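Local coordinates for periplasmic binding protein/LacI transcriptional regulator (Alkaliphilus metalliredigens, PDB 3CTP), which binds D-xylulofuranose in its periplasmic-binding-protein-like core and probably acts as a LacI-family repressor at a cis-regulatory DNA region, at the interface of chains A and B. Numbering follows the deposited sequence. Chains: chain A/B, Periplasmic binding protein/LacI transcriptional regulator.

Contacts 1 and 2 lie about 15 Å apart, measured between the centres of their C-alpha atoms, along one two-fold symmetric interface, and each recurs with the chains exchanged. They share strand 92-97: its end supplies B:Asn97 to contact 1, while its beginning supplies A:Thr92, A:Leu93 and A:Phe94 to contact 2. Helix 73-88 serves the first contact and helix 102-114 the second. Contact 1 joins its partners by apolar packing and water, whereas contact 2 adds direct hydrogen bonds between a tyrosine hydroxyl and backbone. Pairing through these cores suits the dimers typical of LacI-family regulators, although the crystal alone does not prove the dimer in solution.

Contact 1: the interface of chains A and B. Residues chain A 70, 76, 79-80; chain B 70-71, 97.
The delta-methyl of B:Ile70 pushes against helix 73-88 of chain A, its CD1 3.8 Å from the methyl CB of A:Ala79 and 4.0 Å from CB of A:Asn76. CG1 of this isoleucine stands between its backbone N and carbonyl carbon (chi1 72°), which carries the branch toward the helix and up against the hydroxyl of A:Ser80. Behind it, the carbonyl oxygen of B:Ile70 lies over one face of the A:Asn76 carboxamide, displaced toward CB, 3.4 Å from CG; it packs there without bonding. The amide spends one N-H within its own chain: ND2 gives a hydrogen bond of 2.7 Å to O of A:Ile70, nearly straight at 170° and almost in the amide plane, which fixes the rotation of the flat group. An alanine in place of A:Asn76 would probably leave O of A:Ile70 without this donor and open a gap beside B:Ile70 and B:Ser71. Farther out, A:Ser80 OG hydrogen-bonds to O of A:Asn76, one helical turn back, and meets two waters. Water 1 bridges it to B:Ser71, 2.8 Å from the hydroxyl OG; water 2 bridges it to B:Asn97, 2.8 Å from the amide ND2. No direct polar bond crosses. The patch sits where the loop between strand 62-67 and helix 73-88 meets the same helix of its mate, with the end of strand 92-97 alongside.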
ATOM      1  N   ILE A  70       4.567  -2.327   3.566  1.00 17.73           N
ATOM      2  CA  ILE A  70       3.968  -1.103   2.968  1.00 19.34           C
ATOM      3  C   ILE A  70       2.666  -1.450   2.266  1.00 20.48           C
ATOM      4  O   ILE A  70       1.908  -0.537   1.851  1.00 22.78           O
ATOM      5  CB  ILE A  70       4.886  -0.329   1.969  1.00 19.16           C
ATOM      6  CG1 ILE A  70       5.432  -1.257   0.887  1.00 19.66           C
ATOM      7  CG2 ILE A  70       5.998   0.440   2.725  1.00 24.17           C
ATOM      8  CD1 ILE A  70       6.173  -0.539  -0.229  1.00 22.74           C
ATOM      9  N   ASN A  76       2.520   2.684   4.403  1.00  9.02           N
ATOM     10  CA  ASN A  76       3.011   3.442   3.248  1.00  9.22           C
ATOM     11  C   ASN A  76       2.796   4.939   3.416  1.00  9.95           C
ATOM     12  O   ASN A  76       3.617   5.742   2.973  1.00 10.69           O
ATOM     13  CB  ASN A  76       2.571   2.877   1.889  1.00 13.38           C
ATOM     14  CG  ASN A  76       1.091   2.884   1.663  1.00 15.07           C
ATOM     15  OD1 ASN A  76       0.484   3.966   1.598  1.00 21.59           O
ATOM     16  ND2 ASN A  76       0.494   1.677   1.376  1.00 12.08           N
ATOM     17  N   ALA A  79       5.583   6.062   5.702  1.00  9.22           N
ATOM     18  CA  ALA A  79       6.871   6.125   4.998  1.00  8.63           C
ATOM     19  C   ALA A  79       6.937   7.376   4.121  1.00  9.38           C
ATOM     20  O   ALA A  79       8.004   8.007   4.013  1.00 10.50           O
ATOM     21  CB  ALA A  79       7.053   4.878   4.142  1.00  9.64           C
ATOM     22  N   SER A  80       5.821   7.725   3.476  1.00  9.09           N
ATOM     23  CA  SER A  80       5.834   8.938   2.638  1.00 10.04           C
ATOM     24  C   SER A  80       6.112  10.185   3.469  1.00 10.80           C
ATOM     25  O   SER A  80       6.846  11.077   3.039  1.00 12.23           O
ATOM     26  CB  SER A  80       4.495   9.111   1.910  1.00 11.47           C
ATOM     27  OG  SER A  80       4.302   8.055   0.949  1.00 15.26           O
TER
ATOM     28  N   ILE B  70       4.565   4.121  -3.726  1.00 16.09           N
ATOM     29  CA  ILE B  70       4.456   3.201  -2.604  1.00 13.99           C
ATOM     30  C   ILE B  70       2.980   3.141  -2.064  1.00 15.73           C
ATOM     31  O   ILE B  70       2.645   2.274  -1.295  1.00 18.72           O
ATOM     32  CB  ILE B  70       5.506   3.585  -1.525  1.00 15.78           C
ATOM     33  CG1 ILE B  70       5.103   4.876  -0.814  1.00 18.71           C
ATOM     34  CG2 ILE B  70       6.957   3.751  -2.181  1.00 14.33           C
ATOM     35  CD1 ILE B  70       5.666   4.985   0.603  1.00 17.20           C
ATOM     36  N   SER B  71       2.118   4.040  -2.503  1.00 16.97           N
ATOM     37  CA  SER B  71       0.701   4.023  -2.082  1.00 16.59           C
ATOM     38  C   SER B  71      -0.125   2.977  -2.870  1.00 14.27           C
ATOM     39  O   SER B  71      -1.255   2.619  -2.491  1.00 14.45           O
ATOM     40  CB  SER B  71       0.113   5.388  -2.402  1.00 17.05           C
ATOM     41  OG  SER B  71       0.828   6.439  -1.751  1.00 38.78           O
ATOM     42  N   ASN B  97      11.577   5.231  -2.853  1.00 16.54           N
ATOM     43  CA  ASN B  97      10.360   5.831  -3.276  1.00 15.60           C
ATOM     44  C   ASN B  97      10.585   6.978  -4.297  1.00 14.15           C
ATOM     45  O   ASN B  97      11.038   8.039  -3.909  1.00 15.08           O
ATOM     46  CB  ASN B  97       9.758   6.461  -2.012  1.00 15.58           C
ATOM     47  CG  ASN B  97       8.428   7.038  -2.259  1.00 21.46           C
ATOM     48  OD1 ASN B  97       7.987   7.099  -3.392  1.00 19.67           O
ATOM     49  ND2 ASN B  97       7.758   7.485  -1.193  1.00 18.87           N
TER
HETATM   50  O   HOH W   1       1.838   6.982   0.814  1.00 22.86           O
HETATM   51  O   HOH W   2       5.317   8.934  -1.324  1.00 28.95           O

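Contact 2: the interface of chains A and B. Residues chain A 62, 92-94; chain B 107-108, 111, 115.
B:Tyr108 reaches from helix 102-114 to the backbone of A:Leu93, in a contact between the periplasmic-binding-protein-like cores of two LacI-family chains. Its phenol oxygen OH accepts a hydrogen bond of 3.0 Å from N of A:Leu93, nearly straight (170° at H). OH in turn lies 3.1 Å from O of A:Leu93, to which it can give its own hydrogen, so that the phenol grips both the N-H and the C=O of one residue. The ring rim meanwhile presses on CB of A:Thr92.

The dense packing gathers about B:Val111. Its CG1, anti to the backbone N (chi1 170°), touches the tip CZ of A:Phe94 at 3.6 Å and stands as near to OG1 of A:Thr62. That hydroxyl is paired within chain A, 2.9 Å from OG1 of A:Thr92 in a hydrogen bond joining neighbouring strands 62-67 and 92-97. A:Phe94 then points its edge into the face of the B:His115 imidazole, CE2 over the ring centre and the planes at 76°. The imidazole is held at its edge: B:His115, just past the end of helix 102-114, donates from ND1 to O of B:Val111 in the last turn, 2.9 Å away and in the imidazole plane.

By contrast, the B:Thr107 end is thinly joined, by a methyl-to-methyl touch of 3.7 Å between its CG2 and CG2 of A:Thr92.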
ATOM      1  N   THR A  62      21.832   9.028   4.479  1.00 12.96           N
ATOM      2  CA  THR A  62      20.673   8.162   4.292  1.00 11.61           C
ATOM      3  C   THR A  62      20.282   7.509   5.613  1.00 11.76           C
ATOM      4  O   THR A  62      21.163   7.122   6.410  1.00 14.70           O
ATOM      5  CB  THR A  62      20.927   7.108   3.219  1.00 14.41           C
ATOM      6  OG1 THR A  62      21.223   7.785   1.982  1.00 17.35           O
ATOM      7  CG2 THR A  62      19.687   6.227   2.999  1.00 16.14           C
ATOM      8  N   THR A  92      18.042  11.202   2.752  1.00 11.15           N
ATOM      9  CA  THR A  92      17.181  10.320   1.959  1.00 11.39           C
ATOM     10  C   THR A  92      16.860   9.066   2.781  1.00 12.04           C
ATOM     11  O   THR A  92      17.436   8.865   3.843  1.00 13.53           O
ATOM     12  CB  THR A  92      17.873   9.927   0.681  1.00 13.61           C
ATOM     13  OG1 THR A  92      19.229   9.586   0.964  1.00 17.03           O
ATOM     14  CG2 THR A  92      17.920  11.144  -0.249  1.00 15.94           C
ATOM     15  N   LEU A  93      15.922   8.241   2.311  1.00 12.02           N
ATOM     16  CA  LEU A  93      15.526   7.032   3.045  1.00 12.07           C
ATOM     17  C   LEU A  93      15.684   5.779   2.160  1.00 12.07           C
ATOM     18  O   LEU A  93      15.396   5.819   0.964  1.00 12.97           O
ATOM     19  CB  LEU A  93      14.037   7.078   3.373  1.00 15.97           C
ATOM     20  CG  LEU A  93      13.439   7.918   4.468  1.00 22.63           C
ATOM     21  CD1 LEU A  93      11.966   7.519   4.595  1.00 16.75           C
ATOM     22  CD2 LEU A  93      14.175   7.637   5.750  1.00 17.87           C
ATOM     23  N   PHE A  94      16.129   4.687   2.765  1.00 10.62           N
ATOM     24  CA  PHE A  94      15.984   3.344   2.192  1.00 10.92           C
ATOM     25  C   PHE A  94      14.864   2.677   2.972  1.00 12.10           C
ATOM     26  O   PHE A  94      14.908   2.667   4.209  1.00 14.32           O
ATOM     27  CB  PHE A  94      17.246   2.511   2.410  1.00 12.03           C
ATOM     28  CG  PHE A  94      18.416   2.898   1.544  1.00 12.48           C
ATOM     29  CD1 PHE A  94      18.222   3.410   0.288  1.00 14.34           C
ATOM     30  CD2 PHE A  94      19.701   2.676   1.985  1.00 14.52           C
ATOM     31  CE1 PHE A  94      19.320   3.750  -0.531  1.00 20.50           C
ATOM     32  CE2 PHE A  94      20.778   2.994   1.192  1.00 17.86           C
ATOM     33  CZ  PHE A  94      20.593   3.541  -0.048  1.00 16.60           C
TER
ATOM     34  N   THR B 107      18.035  11.566  -7.613  1.00 10.56           N
ATOM     35  CA  THR B 107      18.627  11.525  -6.297  1.00 10.70           C
ATOM     36  C   THR B 107      18.901  10.088  -5.852  1.00 10.98           C
ATOM     37  O   THR B 107      19.991   9.774  -5.364  1.00 11.65           O
ATOM     38  CB  THR B 107      17.701  12.206  -5.285  1.00 13.28           C
ATOM     39  OG1 THR B 107      17.599  13.594  -5.613  1.00 15.82           O
ATOM     40  CG2 THR B 107      18.260  12.049  -3.865  1.00 18.11           C
ATOM     41  N   TYR B 108      17.909   9.213  -6.042  1.00  9.42           N
ATOM     42  CA  TYR B 108      18.076   7.822  -5.589  1.00 10.26           C
ATOM     43  C   TYR B 108      19.102   7.075  -6.424  1.00 11.36           C
ATOM     44  O   TYR B 108      19.832   6.216  -5.928  1.00 12.13           O
ATOM     45  CB  TYR B 108      16.723   7.085  -5.482  1.00 10.22           C
ATOM     46  CG  TYR B 108      16.143   7.418  -4.143  1.00 13.19           C
ATOM     47  CD1 TYR B 108      16.795   7.011  -2.977  1.00 15.98           C
ATOM     48  CD2 TYR B 108      15.028   8.205  -4.030  1.00 18.56           C
ATOM     49  CE1 TYR B 108      16.316   7.371  -1.719  1.00 17.25           C
ATOM     50  CE2 TYR B 108      14.541   8.585  -2.769  1.00 20.07           C
ATOM     51  CZ  TYR B 108      15.200   8.163  -1.628  1.00 18.74           C
ATOM     52  OH  TYR B 108      14.718   8.556  -0.385  1.00 19.99           O
ATOM     53  N   VAL B 111      22.337   8.054  -4.877  1.00 13.26           N
ATOM     54  CA  VAL B 111      22.497   7.452  -3.571  1.00 13.46           C
ATOM     55  C   VAL B 111      22.801   5.962  -3.713  1.00 13.43           C
ATOM     56  O   VAL B 111      23.676   5.425  -3.025  1.00 14.59           O
ATOM     57  CB  VAL B 111      21.245   7.665  -2.741  1.00 14.60           C
ATOM     58  CG1 VAL B 111      21.315   6.814  -1.471  1.00 23.87           C
ATOM     59  CG2 VAL B 111      21.121   9.139  -2.391  1.00 17.65           C
ATOM     60  N   HIS B 115      26.340   4.002  -2.628  1.00 17.40           N
ATOM     61  CA  HIS B 115      26.300   2.811  -1.764  1.00 17.55           C
ATOM     62  C   HIS B 115      26.740   1.528  -2.461  1.00 18.21           C
ATOM     63  O   HIS B 115      26.747   0.458  -1.847  1.00 20.80           O
ATOM     64  CB  HIS B 115      24.897   2.647  -1.181  1.00 19.08           C
ATOM     65  CG  HIS B 115      24.632   3.578  -0.048  1.00 21.10           C
ATOM     66  ND1 HIS B 115      24.235   4.887  -0.232  1.00 21.80           N
ATOM     67  CD2 HIS B 115      24.795   3.417   1.287  1.00 23.48           C
ATOM     68  CE1 HIS B 115      24.140   5.480   0.943  1.00 25.96           C
ATOM     69  NE2 HIS B 115      24.470   4.608   1.879  1.00 23.39           N
TER